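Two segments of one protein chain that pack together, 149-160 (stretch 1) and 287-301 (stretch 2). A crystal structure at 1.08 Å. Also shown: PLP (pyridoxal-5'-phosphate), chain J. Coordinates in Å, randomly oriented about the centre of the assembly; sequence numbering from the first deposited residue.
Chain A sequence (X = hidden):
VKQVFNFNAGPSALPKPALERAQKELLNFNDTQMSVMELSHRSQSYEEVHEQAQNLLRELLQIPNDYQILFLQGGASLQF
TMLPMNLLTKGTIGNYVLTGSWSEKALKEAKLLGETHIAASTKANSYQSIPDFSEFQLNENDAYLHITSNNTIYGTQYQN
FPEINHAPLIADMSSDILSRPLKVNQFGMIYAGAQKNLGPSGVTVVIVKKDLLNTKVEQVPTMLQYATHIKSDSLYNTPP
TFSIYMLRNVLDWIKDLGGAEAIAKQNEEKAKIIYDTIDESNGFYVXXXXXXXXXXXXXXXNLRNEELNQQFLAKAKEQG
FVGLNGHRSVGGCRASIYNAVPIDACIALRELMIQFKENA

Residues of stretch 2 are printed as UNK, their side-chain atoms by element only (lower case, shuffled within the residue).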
# COMPACT_ATOMS: atom_id res chain seq x y z
N SER A 149 20.30 7.40 5.89
CA SER A 149 20.99 8.57 5.29
C SER A 149 20.56 9.90 5.85
O SER A 149 21.38 10.79 6.04
CB SER A 149 20.77 8.54 3.76
OG SER A 149 19.39 8.49 3.47
N ASN A 150 19.27 10.04 6.16
CA ASN A 150 18.69 11.25 6.70
C ASN A 150 17.83 10.82 7.90
O ASN A 150 16.90 10.01 7.78
CB ASN A 150 17.89 12.01 5.62
CG ASN A 150 17.45 13.39 6.13
OD1 ASN A 150 18.28 14.32 6.11
ND2 ASN A 150 16.21 13.47 6.61
N ASN A 151 18.21 11.34 9.05
CA ASN A 151 17.60 10.97 10.32
C ASN A 151 16.47 11.95 10.60
O ASN A 151 16.65 13.04 11.17
CB ASN A 151 18.65 10.98 11.43
CG ASN A 151 19.78 10.05 11.01
OD1 ASN A 151 19.62 8.83 11.08
ND2 ASN A 151 20.89 10.61 10.58
N THR A 152 15.28 11.56 10.13
CA THR A 152 14.14 12.48 9.96
C THR A 152 13.75 13.17 11.26
O THR A 152 13.28 14.33 11.23
CB THR A 152 12.92 11.65 9.43
OG1 THR A 152 13.44 10.66 8.53
CG2 THR A 152 11.90 12.53 8.72
N ILE A 153 13.84 12.45 12.38
CA ILE A 153 13.43 13.00 13.68
C ILE A 153 14.41 13.97 14.27
O ILE A 153 14.05 14.95 14.95
CB ILE A 153 13.08 11.84 14.65
CG1 ILE A 153 11.76 11.20 14.19
CG2 ILE A 153 13.03 12.30 16.10
CD1 ILE A 153 11.45 9.83 14.75
N TYR A 154 15.70 13.71 14.04
CA TYR A 154 16.81 14.48 14.63
C TYR A 154 17.36 15.55 13.72
O TYR A 154 18.08 16.45 14.20
CB TYR A 154 17.92 13.51 15.10
CG TYR A 154 17.44 12.78 16.35
CD1 TYR A 154 16.86 11.55 16.29
CD2 TYR A 154 17.54 13.39 17.57
CE1 TYR A 154 16.39 10.91 17.44
CE2 TYR A 154 17.09 12.76 18.73
CZ TYR A 154 16.52 11.51 18.64
OH TYR A 154 16.05 10.88 19.79
N GLY A 155 17.06 15.55 12.43
CA GLY A 155 17.52 16.62 11.54
C GLY A 155 18.99 16.55 11.18
O GLY A 155 19.61 17.61 10.94
N THR A 156 19.55 15.36 11.09
CA THR A 156 20.93 15.15 10.67
C THR A 156 20.97 14.30 9.40
O THR A 156 20.02 13.56 9.11
CB THR A 156 21.76 14.46 11.78
OG1 THR A 156 21.16 13.17 11.97
CG2 THR A 156 21.79 15.24 13.07
N GLN A 157 22.08 14.40 8.66
CA GLN A 157 22.16 13.75 7.36
C GLN A 157 23.60 13.45 7.00
O GLN A 157 24.50 14.29 7.23
CB GLN A 157 21.55 14.71 6.31
CG GLN A 157 21.46 14.22 4.90
CD GLN A 157 20.85 15.23 3.97
OE1 GLN A 157 20.91 16.46 4.22
NE2 GLN A 157 20.24 14.75 2.86
N TYR A 158 23.83 12.29 6.41
CA TYR A 158 25.11 11.95 5.81
C TYR A 158 25.47 12.93 4.71
O TYR A 158 24.66 13.19 3.81
CB TYR A 158 25.09 10.54 5.25
CG TYR A 158 25.22 9.41 6.27
CD1 TYR A 158 24.19 9.11 7.15
CD2 TYR A 158 26.36 8.62 6.32
CE1 TYR A 158 24.30 8.07 8.07
CE2 TYR A 158 26.47 7.60 7.22
CZ TYR A 158 25.46 7.31 8.10
OH TYR A 158 25.62 6.27 9.00
N GLN A 159 26.72 13.43 4.74
CA GLN A 159 27.22 14.31 3.67
C GLN A 159 27.74 13.51 2.52
O GLN A 159 27.79 14.07 1.40
CB GLN A 159 28.36 15.20 4.21
CG GLN A 159 27.88 16.03 5.38
CD GLN A 159 26.64 16.83 5.01
OE1 GLN A 159 26.77 17.70 4.11
NE2 GLN A 159 25.49 16.52 5.60
N ASN A 160 28.17 12.32 2.75
CA ASN A 160 28.74 11.38 1.77
C ASN A 160 28.65 10.02 2.45
O ASN A 160 28.15 9.93 3.60
CB ASN A 160 30.15 11.78 1.35
CG ASN A 160 30.96 12.16 2.57
OD1 ASN A 160 31.06 11.34 3.48
ND2 ASN A 160 31.49 13.38 2.60
N UNK A 287 19.51 25.17 16.84
CA UNK A 287 19.36 23.92 16.09
C UNK A 287 19.83 22.74 16.91
O UNK A 287 20.82 22.82 17.67
N UNK A 288 19.19 21.60 16.71
CA UNK A 288 19.61 20.35 17.35
C UNK A 288 20.92 19.81 16.78
O UNK A 288 21.79 19.32 17.51
c UNK A 288 18.49 19.30 17.24
n UNK A 288 19.70 15.98 18.36
c UNK A 288 18.91 18.00 17.84
c UNK A 288 19.41 16.57 19.48
c UNK A 288 19.37 16.83 17.29
n UNK A 288 18.96 17.81 19.19
N UNK A 289 21.02 19.84 15.46
CA UNK A 289 22.16 19.22 14.77
C UNK A 289 23.44 20.04 14.88
O UNK A 289 23.44 21.26 14.82
c UNK A 289 21.86 19.06 13.31
N UNK A 290 24.58 19.34 15.01
CA UNK A 290 25.85 19.96 14.79
C UNK A 290 25.91 20.49 13.36
O UNK A 290 25.35 19.87 12.42
c UNK A 290 27.21 18.54 16.41
c UNK A 290 26.98 18.95 14.98
o UNK A 290 28.75 17.30 17.74
c UNK A 290 28.45 17.70 16.57
o UNK A 290 29.14 17.38 15.56
N UNK A 291 26.57 21.63 13.14
CA UNK A 291 26.53 22.24 11.82
C UNK A 291 27.00 21.31 10.71
O UNK A 291 26.39 21.30 9.60
c UNK A 291 26.56 24.72 12.47
c UNK A 291 26.62 27.09 13.13
n UNK A 291 27.32 28.40 12.97
c UNK A 291 27.37 23.54 11.83
c UNK A 291 27.39 25.99 12.36
N UNK A 292 28.03 20.49 10.96
CA UNK A 292 28.57 19.63 9.93
C UNK A 292 27.67 18.49 9.52
O UNK A 292 27.96 17.78 8.53
N UNK A 293 26.60 18.24 10.28
CA UNK A 293 25.65 17.15 10.04
C UNK A 293 24.27 17.65 9.72
O UNK A 293 23.34 16.86 9.67
o UNK A 293 26.87 15.56 11.45
c UNK A 293 25.60 16.24 11.28
N UNK A 294 24.06 18.95 9.54
CA UNK A 294 22.73 19.52 9.32
C UNK A 294 22.04 18.93 8.11
O UNK A 294 22.59 18.94 7.02
n UNK A 294 22.62 25.88 12.75
c UNK A 294 23.23 23.26 10.23
c UNK A 294 22.89 21.80 10.42
c UNK A 294 23.02 25.33 11.59
c UNK A 294 22.83 21.02 9.12
n UNK A 294 22.93 24.00 11.47
n UNK A 294 23.54 26.08 10.60
N UNK A 295 20.81 18.45 8.30
CA UNK A 295 20.00 17.94 7.22
C UNK A 295 19.49 19.07 6.34
O UNK A 295 19.09 20.14 6.78
o UNK A 295 17.87 16.79 6.81
c UNK A 295 18.81 17.20 7.83
N UNK A 296 19.44 18.80 5.03
CA UNK A 296 18.78 19.64 4.03
C UNK A 296 17.30 19.39 3.93
O UNK A 296 16.61 20.12 3.23
c UNK A 296 21.06 21.43 2.88
c UNK A 296 20.93 19.93 2.65
c UNK A 296 21.56 19.52 1.32
c UNK A 296 19.48 19.47 2.67
N UNK A 297 16.80 18.33 4.58
CA UNK A 297 15.43 17.85 4.46
C UNK A 297 14.55 18.11 5.70
O UNK A 297 13.35 18.36 5.55
c UNK A 297 15.46 16.33 4.18
c UNK A 297 16.07 15.97 2.84
s UNK A 297 15.04 16.27 1.38
c UNK A 297 15.65 17.84 0.74
N UNK A 298 15.14 18.03 6.91
CA UNK A 298 14.41 18.24 8.14
C UNK A 298 15.23 19.13 9.06
O UNK A 298 16.29 18.74 9.47
c UNK A 298 13.37 15.93 7.98
o UNK A 298 14.04 15.05 7.40
n UNK A 298 12.04 15.98 7.88
c UNK A 298 14.07 16.93 8.87
N UNK A 299 14.72 20.35 9.34
CA UNK A 299 15.44 21.32 10.17
C UNK A 299 14.84 21.31 11.56
O UNK A 299 13.68 21.71 11.76
c UNK A 299 15.89 22.76 8.12
c UNK A 299 15.38 22.73 9.55
c UNK A 299 16.14 23.69 10.45
N UNK A 300 15.62 20.84 12.53
CA UNK A 300 15.14 20.66 13.90
C UNK A 300 15.70 21.75 14.81
O UNK A 300 16.91 22.06 14.79
c UNK A 300 14.68 18.19 13.66
c UNK A 300 15.49 19.25 14.40
o UNK A 300 16.89 19.06 14.22
N UNK A 301 14.84 22.35 15.65
CA UNK A 301 15.31 23.44 16.50
C UNK A 301 14.36 23.61 17.69
O UNK A 301 13.23 23.15 17.68
c UNK A 301 13.45 26.27 15.76
c UNK A 301 14.20 25.29 15.10
c UNK A 301 11.90 26.38 13.98
c UNK A 301 15.46 24.75 15.75
c UNK A 301 12.61 25.42 13.30
c UNK A 301 13.76 24.86 13.87
c UNK A 301 12.29 26.80 15.20
N1 PLP J . 12.64 5.54 7.94
C2 PLP J . 12.71 6.93 7.88
C2A PLP J . 14.06 7.52 7.74
C3 PLP J . 11.55 7.68 7.94
O3 PLP J . 11.62 8.99 7.85
C4 PLP J . 10.27 7.02 8.08
C4A PLP J . 9.03 7.84 8.07
C5 PLP J . 10.25 5.62 8.12
C6 PLP J . 11.44 4.91 8.08
C5A PLP J . 8.98 4.84 8.30
O4P PLP J . 8.28 4.76 7.00
P PLP J . 6.82 4.04 6.92
O1P PLP J . 5.90 4.83 7.80
O2P PLP J . 7.01 2.61 7.42
O3P PLP J . 6.54 4.10 5.43
O HOH W 1 18.52 20.10 11.42
O HOH W 2 23.10 17.84 4.64

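Position 287 has no side-chain atoms and lies out of reach of stretch 1. It is G287.

Position 288 has one carbon leading to a five-membered ring of three carbons and two nitrogens. One ring nitrogen lies 3.5 Å from Y154 CD2, at the edge of the tyrosine ring. This is H288; the two rings meet obliquely.

Position 289 has a single carbon, CB, 3.6 Å from G155 O and 3.8 Å from T156 CG2. It is A289.

Position 290, three carbons, the third carrying two oxygens, makes no contact: E290.

Position 291, four carbons in a row ending in nitrogen, is out of reach: K291.

Position 292 has no side chain; its backbone O is 3.6 Å from Q159 CG. It is G292.

Position 293 has one carbon and one oxygen. CB lies 4.3 Å from T156 CB, and backbone O accepts from Q157 N at 2.9 Å. It is S293.

Position 294 has three carbons, a nitrogen, then a carbon carrying two more nitrogens. Its CA-to-CB bond points away from stretch 1. It is R294.

Position 295 has one carbon and one oxygen, the oxygen 2.6 Å from N150 OD1. It is S295. OG donates to N150 OD1 and accepts from the backbone N of 297 and of 298, so it ties the turn to stretch 1.

Position 296 has four carbons, forked at the second; CB is 3.7 Å from Q157 OE1. It is L296. Its backbone N donates to Q157 OE1 at 2.9 Å, nearly straight.

Position 297 has two carbons, a sulfur and a carbon, unbranched. CB is 3.8 Å from N150 ND2, but the chain end leads away. It is M297.

Position 298 has two carbons, the second carrying one oxygen and one nitrogen. The oxygen accepts from N150 ND2 at 2.8 Å; the nitrogen is 3.6 Å from T152 CG2. It is N298.

Position 299 has one carbon carrying two carbons; its CA-to-CB bond points away, and it makes no contact. It is V299.

Position 300 has one carbon carrying an oxygen and a carbon. The oxygen donates to Y154 O at 2.9 Å; the branch carbon is 3.5 Å from I153 O. It is T300.

Position 301, one carbon and a six-carbon ring, is out of reach: F301.

The contact is largely polar. S295 N donates to G155 O at 3.0 Å, and a single bridge joins T156 and R294. G155 lets the backbones close in: a CB there would clash with T300 OG1 and N298 O. Water 2 donates to Q157 OE1 and R294 O and accepts from Q159 NE2, bridging the stretches beside the direct L296 N to Q157 OE1 bond.

Stretch 2 287-301: GHAEKGSRSLMNVTF
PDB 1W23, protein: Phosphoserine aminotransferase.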